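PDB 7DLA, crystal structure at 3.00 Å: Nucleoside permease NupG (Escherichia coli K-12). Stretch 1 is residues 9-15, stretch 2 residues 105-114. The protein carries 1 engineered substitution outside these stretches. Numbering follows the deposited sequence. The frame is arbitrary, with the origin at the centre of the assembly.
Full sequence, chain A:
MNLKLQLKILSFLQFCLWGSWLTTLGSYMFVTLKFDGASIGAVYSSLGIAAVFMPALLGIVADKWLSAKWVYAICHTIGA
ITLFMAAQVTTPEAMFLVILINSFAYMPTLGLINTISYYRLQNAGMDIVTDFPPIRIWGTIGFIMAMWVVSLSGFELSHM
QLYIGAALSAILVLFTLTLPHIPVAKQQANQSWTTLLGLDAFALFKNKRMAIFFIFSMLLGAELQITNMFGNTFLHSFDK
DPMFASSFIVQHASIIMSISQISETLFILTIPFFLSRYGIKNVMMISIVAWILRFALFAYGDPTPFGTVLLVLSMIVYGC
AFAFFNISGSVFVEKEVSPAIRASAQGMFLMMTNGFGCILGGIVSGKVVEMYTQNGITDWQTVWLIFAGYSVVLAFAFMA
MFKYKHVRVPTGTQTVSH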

ATOM      1  N   ILE A   9     -11.099 -17.307  -2.254  1.00 60.70           N
ATOM      2  CA  ILE A   9     -12.170 -16.345  -2.031  1.00 59.88           C
ATOM      3  C   ILE A   9     -11.781 -15.374  -0.942  1.00 58.91           C
ATOM      4  O   ILE A   9     -12.048 -14.170  -1.059  1.00 57.92           O
ATOM      5  CB  ILE A   9     -13.482 -17.070  -1.696  1.00 60.15           C
ATOM      6  CG1 ILE A   9     -13.860 -17.962  -2.865  1.00 60.62           C
ATOM      7  CG2 ILE A   9     -14.589 -16.078  -1.395  1.00 59.45           C
ATOM      8  CD1 ILE A   9     -14.783 -19.020  -2.508  1.00 60.64           C
ATOM      9  N   LEU A  10     -11.153 -15.873   0.133  1.00 59.27           N
ATOM     10  CA  LEU A  10     -10.688 -14.985   1.193  1.00 58.53           C
ATOM     11  C   LEU A  10      -9.682 -13.964   0.670  1.00 57.79           C
ATOM     12  O   LEU A  10      -9.760 -12.783   1.016  1.00 56.94           O
ATOM     13  CB  LEU A  10     -10.078 -15.804   2.315  1.00 59.06           C
ATOM     14  CG  LEU A  10     -10.545 -15.259   3.656  1.00 58.76           C
ATOM     15  CD1 LEU A  10     -12.037 -15.304   3.753  1.00 58.53           C
ATOM     16  CD2 LEU A  10      -9.906 -16.061   4.771  1.00 60.23           C
ATOM     17  N   SER A  11      -8.715 -14.411  -0.144  1.00 58.41           N
ATOM     18  CA  SER A  11      -7.743 -13.496  -0.744  1.00 58.00           C
ATOM     19  C   SER A  11      -8.459 -12.460  -1.600  1.00 57.35           C
ATOM     20  O   SER A  11      -8.293 -11.242  -1.394  1.00 58.41           O
ATOM     21  CB  SER A  11      -6.724 -14.289  -1.569  1.00 59.19           C
ATOM     22  OG  SER A  11      -5.458 -13.664  -1.599  1.00 59.49           O
ATOM     23  N   PHE A  12      -9.271 -12.939  -2.557  1.00 57.49           N
ATOM     24  CA  PHE A  12     -10.061 -12.064  -3.411  1.00 57.00           C
ATOM     25  C   PHE A  12     -10.736 -10.979  -2.596  1.00 57.51           C
ATOM     26  O   PHE A  12     -10.522  -9.789  -2.835  1.00 53.87           O
ATOM     27  CB  PHE A  12     -11.139 -12.846  -4.149  1.00 56.99           C
ATOM     28  CG  PHE A  12     -11.805 -12.038  -5.223  1.00 56.06           C
ATOM     29  CD1 PHE A  12     -11.231 -11.916  -6.476  1.00 56.11           C
ATOM     30  CD2 PHE A  12     -13.026 -11.446  -5.003  1.00 55.73           C
ATOM     31  CE1 PHE A  12     -11.839 -11.178  -7.469  1.00 56.58           C
ATOM     32  CE2 PHE A  12     -13.621 -10.677  -5.989  1.00 56.28           C
ATOM     33  CZ  PHE A  12     -13.019 -10.553  -7.229  1.00 56.34           C
ATOM     34  N   LEU A  13     -11.571 -11.385  -1.633  1.00 55.70           N
ATOM     35  CA  LEU A  13     -12.394 -10.444  -0.877  1.00 56.04           C
ATOM     36  C   LEU A  13     -11.539  -9.483  -0.069  1.00 55.44           C
ATOM     37  O   LEU A  13     -11.791  -8.264  -0.064  1.00 55.32           O
ATOM     38  CB  LEU A  13     -13.354 -11.199   0.049  1.00 55.40           C
ATOM     39  CG  LEU A  13     -14.469 -11.952  -0.634  1.00 54.80           C
ATOM     40  CD1 LEU A  13     -15.376 -12.495   0.416  1.00 55.14           C
ATOM     41  CD2 LEU A  13     -15.188 -10.967  -1.502  1.00 53.99           C
ATOM     42  N   GLN A  14     -10.558 -10.031   0.663  1.00 55.84           N
ATOM     43  CA  GLN A  14      -9.638  -9.279   1.497  1.00 55.98           C
ATOM     44  C   GLN A  14      -9.125  -8.071   0.741  1.00 55.47           C
ATOM     45  O   GLN A  14      -8.988  -6.972   1.291  1.00 54.90           O
ATOM     46  CB  GLN A  14      -8.457 -10.150   1.915  1.00 56.33           C
ATOM     47  CG  GLN A  14      -7.305  -9.345   2.475  1.00 56.31           C
ATOM     48  CD  GLN A  14      -7.529  -8.945   3.918  1.00 56.67           C
ATOM     49  OE1 GLN A  14      -8.228  -9.632   4.655  1.00 57.19           O
ATOM     50  NE2 GLN A  14      -6.973  -7.815   4.317  1.00 56.72           N
ATOM     51  N   PHE A  15      -8.848  -8.270  -0.538  1.00 55.92           N
ATOM     52  CA  PHE A  15      -8.288  -7.159  -1.287  1.00 55.60           C
ATOM     53  C   PHE A  15      -9.290  -6.426  -2.155  1.00 54.72           C
ATOM     54  O   PHE A  15      -9.092  -5.242  -2.438  1.00 54.79           O
ATOM     55  CB  PHE A  15      -7.132  -7.662  -2.127  1.00 55.91           C
ATOM     56  CG  PHE A  15      -5.974  -8.029  -1.310  1.00 56.17           C
ATOM     57  CD1 PHE A  15      -5.329  -7.063  -0.556  1.00 56.43           C
ATOM     58  CD2 PHE A  15      -5.561  -9.342  -1.219  1.00 57.52           C
ATOM     59  CE1 PHE A  15      -4.249  -7.402   0.227  1.00 57.68           C
ATOM     60  CE2 PHE A  15      -4.481  -9.690  -0.448  1.00 62.32           C
ATOM     61  CZ  PHE A  15      -3.822  -8.719   0.279  1.00 57.13           C
ATOM     62  N   ALA A 105      -8.509  -1.182  12.124  1.00 62.09           N
ATOM     63  CA  ALA A 105      -9.090  -2.511  11.970  1.00 61.03           C
ATOM     64  C   ALA A 105      -8.528  -3.269  10.770  1.00 59.98           C
ATOM     65  O   ALA A 105      -8.340  -4.481  10.837  1.00 59.19           O
ATOM     66  CB  ALA A 105     -10.609  -2.409  11.841  1.00 59.30           C
ATOM     67  N   TYR A 106      -8.241  -2.580   9.677  1.00 60.14           N
ATOM     68  CA  TYR A 106      -7.916  -3.265   8.438  1.00 59.63           C
ATOM     69  C   TYR A 106      -6.463  -3.683   8.347  1.00 60.11           C
ATOM     70  O   TYR A 106      -6.176  -4.765   7.838  1.00 59.54           O
ATOM     71  CB  TYR A 106      -8.257  -2.388   7.246  1.00 59.11           C
ATOM     72  CG  TYR A 106      -7.978  -3.098   5.950  1.00 57.94           C
ATOM     73  CD1 TYR A 106      -6.729  -3.047   5.349  1.00 57.38           C
ATOM     74  CD2 TYR A 106      -8.926  -3.934   5.402  1.00 59.87           C
ATOM     75  CE1 TYR A 106      -6.489  -3.721   4.178  1.00 56.63           C
ATOM     76  CE2 TYR A 106      -8.682  -4.628   4.254  1.00 56.57           C
ATOM     77  CZ  TYR A 106      -7.477  -4.519   3.643  1.00 56.02           C
ATOM     78  OH  TYR A 106      -7.295  -5.234   2.488  1.00 55.63           O
ATOM     79  N   MET A 107      -5.549  -2.811   8.746  1.00 61.00           N
ATOM     80  CA  MET A 107      -4.116  -3.085   8.699  1.00 60.96           C
ATOM     81  C   MET A 107      -3.738  -4.419   9.332  1.00 61.46           C
ATOM     82  O   MET A 107      -3.012  -5.196   8.692  1.00 60.18           O
ATOM     83  CB  MET A 107      -3.396  -1.919   9.380  1.00 62.37           C
ATOM     84  CG  MET A 107      -3.288  -0.666   8.547  1.00 62.14           C
ATOM     85  SD  MET A 107      -3.615  -0.798   6.781  1.00 60.10           S
ATOM     86  CE  MET A 107      -2.327  -1.851   6.173  1.00 58.33           C
ATOM     87  N   PRO A 108      -4.193  -4.760  10.543  1.00 62.30           N
ATOM     88  CA  PRO A 108      -3.821  -6.062  11.106  1.00 63.26           C
ATOM     89  C   PRO A 108      -4.285  -7.253  10.275  1.00 60.15           C
ATOM     90  O   PRO A 108      -3.647  -8.319  10.305  1.00 59.23           O
ATOM     91  CB  PRO A 108      -4.501  -6.015  12.480  1.00 65.14           C
ATOM     92  CG  PRO A 108      -4.534  -4.553  12.804  1.00 66.08           C
ATOM     93  CD  PRO A 108      -4.967  -3.975  11.524  1.00 63.67           C
ATOM     94  N   THR A 109      -5.393  -7.119   9.535  1.00 60.06           N
ATOM     95  CA  THR A 109      -5.913  -8.271   8.800  1.00 59.07           C
ATOM     96  C   THR A 109      -4.924  -8.735   7.743  1.00 57.87           C
ATOM     97  O   THR A 109      -4.936  -9.914   7.367  1.00 57.30           O
ATOM     98  CB  THR A 109      -7.304  -7.968   8.172  1.00 58.20           C
ATOM     99  OG1 THR A 109      -7.214  -6.976   7.144  1.00 57.59           O
ATOM    100  CG2 THR A 109      -8.259  -7.483   9.228  1.00 57.26           C
ATOM    101  N   LEU A 110      -4.028  -7.842   7.319  1.00 57.92           N
ATOM    102  CA  LEU A 110      -3.044  -8.157   6.291  1.00 57.64           C
ATOM    103  C   LEU A 110      -2.129  -9.315   6.698  1.00 57.97           C
ATOM    104  O   LEU A 110      -1.719 -10.111   5.844  1.00 58.15           O
ATOM    105  CB  LEU A 110      -2.250  -6.897   5.980  1.00 57.20           C
ATOM    106  CG  LEU A 110      -2.539  -6.234   4.633  1.00 57.34           C
ATOM    107  CD1 LEU A 110      -4.030  -5.988   4.433  1.00 57.38           C
ATOM    108  CD2 LEU A 110      -1.801  -4.915   4.576  1.00 58.21           C
ATOM    109  N   GLY A 111      -1.814  -9.437   7.987  1.00 57.84           N
ATOM    110  CA  GLY A 111      -1.100 -10.594   8.472  1.00 57.66           C
ATOM    111  C   GLY A 111      -2.013 -11.671   9.005  1.00 58.68           C
ATOM    112  O   GLY A 111      -1.629 -12.843   9.065  1.00 59.54           O
ATOM    113  N   LEU A 112      -3.223 -11.282   9.418  1.00 59.14           N
ATOM    114  CA  LEU A 112      -4.131 -12.272   9.992  1.00 58.97           C
ATOM    115  C   LEU A 112      -4.596 -13.279   8.941  1.00 59.40           C
ATOM    116  O   LEU A 112      -4.703 -14.483   9.227  1.00 60.27           O
ATOM    117  CB  LEU A 112      -5.296 -11.557  10.648  1.00 58.81           C
ATOM    118  CG  LEU A 112      -4.891 -11.215  12.074  1.00 59.73           C
ATOM    119  CD1 LEU A 112      -5.832 -10.205  12.696  1.00 62.44           C
ATOM    120  CD2 LEU A 112      -4.811 -12.480  12.899  1.00 62.82           C
ATOM    121  N   ILE A 113      -4.821 -12.818   7.703  1.00 58.90           N
ATOM    122  CA  ILE A 113      -5.212 -13.734   6.630  1.00 59.60           C
ATOM    123  C   ILE A 113      -4.073 -14.698   6.321  1.00 60.77           C
ATOM    124  O   ILE A 113      -4.307 -15.870   6.007  1.00 60.82           O
ATOM    125  CB  ILE A 113      -5.648 -12.964   5.366  1.00 59.37           C
ATOM    126  CG1 ILE A 113      -6.061 -13.930   4.241  1.00 62.59           C
ATOM    127  CG2 ILE A 113      -4.511 -12.111   4.836  1.00 58.41           C
ATOM    128  CD1 ILE A 113      -6.425 -13.247   2.911  1.00 59.40           C
ATOM    129  N   ASN A 114      -2.821 -14.222   6.412  1.00 61.27           N
ATOM    130  CA  ASN A 114      -1.674 -15.098   6.207  1.00 61.58           C
ATOM    131  C   ASN A 114      -1.542 -16.118   7.324  1.00 61.79           C
ATOM    132  O   ASN A 114      -1.346 -17.304   7.058  1.00 62.76           O
ATOM    133  CB  ASN A 114      -0.394 -14.281   6.050  1.00 62.27           C
ATOM    134  CG  ASN A 114      -0.245 -13.717   4.655  1.00 65.38           C
ATOM    135  OD1 ASN A 114      -1.046 -14.007   3.778  1.00 66.20           O
ATOM    136  ND2 ASN A 114       0.810 -12.960   4.428  1.00 67.06           N
TER

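The two helical segments run nearly antiparallel, with 172° between their N-to-C directions and 11.2 Å between their axes at closest approach. That spacing leaves room for side chains between the backbones, and Gln14 fills much of it. Its CA-to-CB bond points toward the second helix, and with chi1 at 165° (t) and chi2 at 80° (p) the amide is carried in among Tyr106, Thr109, Leu110 and Ile113, a knob in a four-residue hole. The reach ends in a nearly linear hydrogen bond: Gln14 NE2 donates to Thr109 OG1 at 3.0 Å, with an N-H...acceptor angle of 173°. Gln14 OE1 is hydrogen-bonded elsewhere in the structure, so both ends of the amide are engaged.

Thr109 OG1 acts in both directions: it accepts from Gln14 NE2 through a lone pair while its own proton goes to Tyr106 O. With chi1 at 67° (p), its hydroxyl turns back along its helix, and Thr109 OG1 donates to Tyr106 O at 2.5 Å, a short distance to be read with caution at 3.00 Å resolution. Tyr106 starts sideways to the first helix, but chi1 at -178° (t) extends the ring so that its hydroxyl arrives at the backbone: Tyr106 OH donates to Gln14 O at 2.7 Å. The same oxygen, Tyr106 OH, lies 3.2 Å from Gln14 NE2.

Apolar side chains also contribute: Leu10 CD2 lies 4.4 Å from Ile113 CG1, and Phe15 CE1 lies 4.4 Å from Leu110 CD1. Ile113 is fully extended (chi1 -180°, chi2 -176°, both t), which sends its terminal methyl to the opposing helix: Ile113 CD1 lies 3.8 Å from Gln14 CB and 3.9 Å from both Ser11 CA and Leu10 O. Leu110, with chi1 between wells at -108°, begins sideways, but its end comes nearer: Leu110 CD1 lies 3.5 Å from Gln14 NE2.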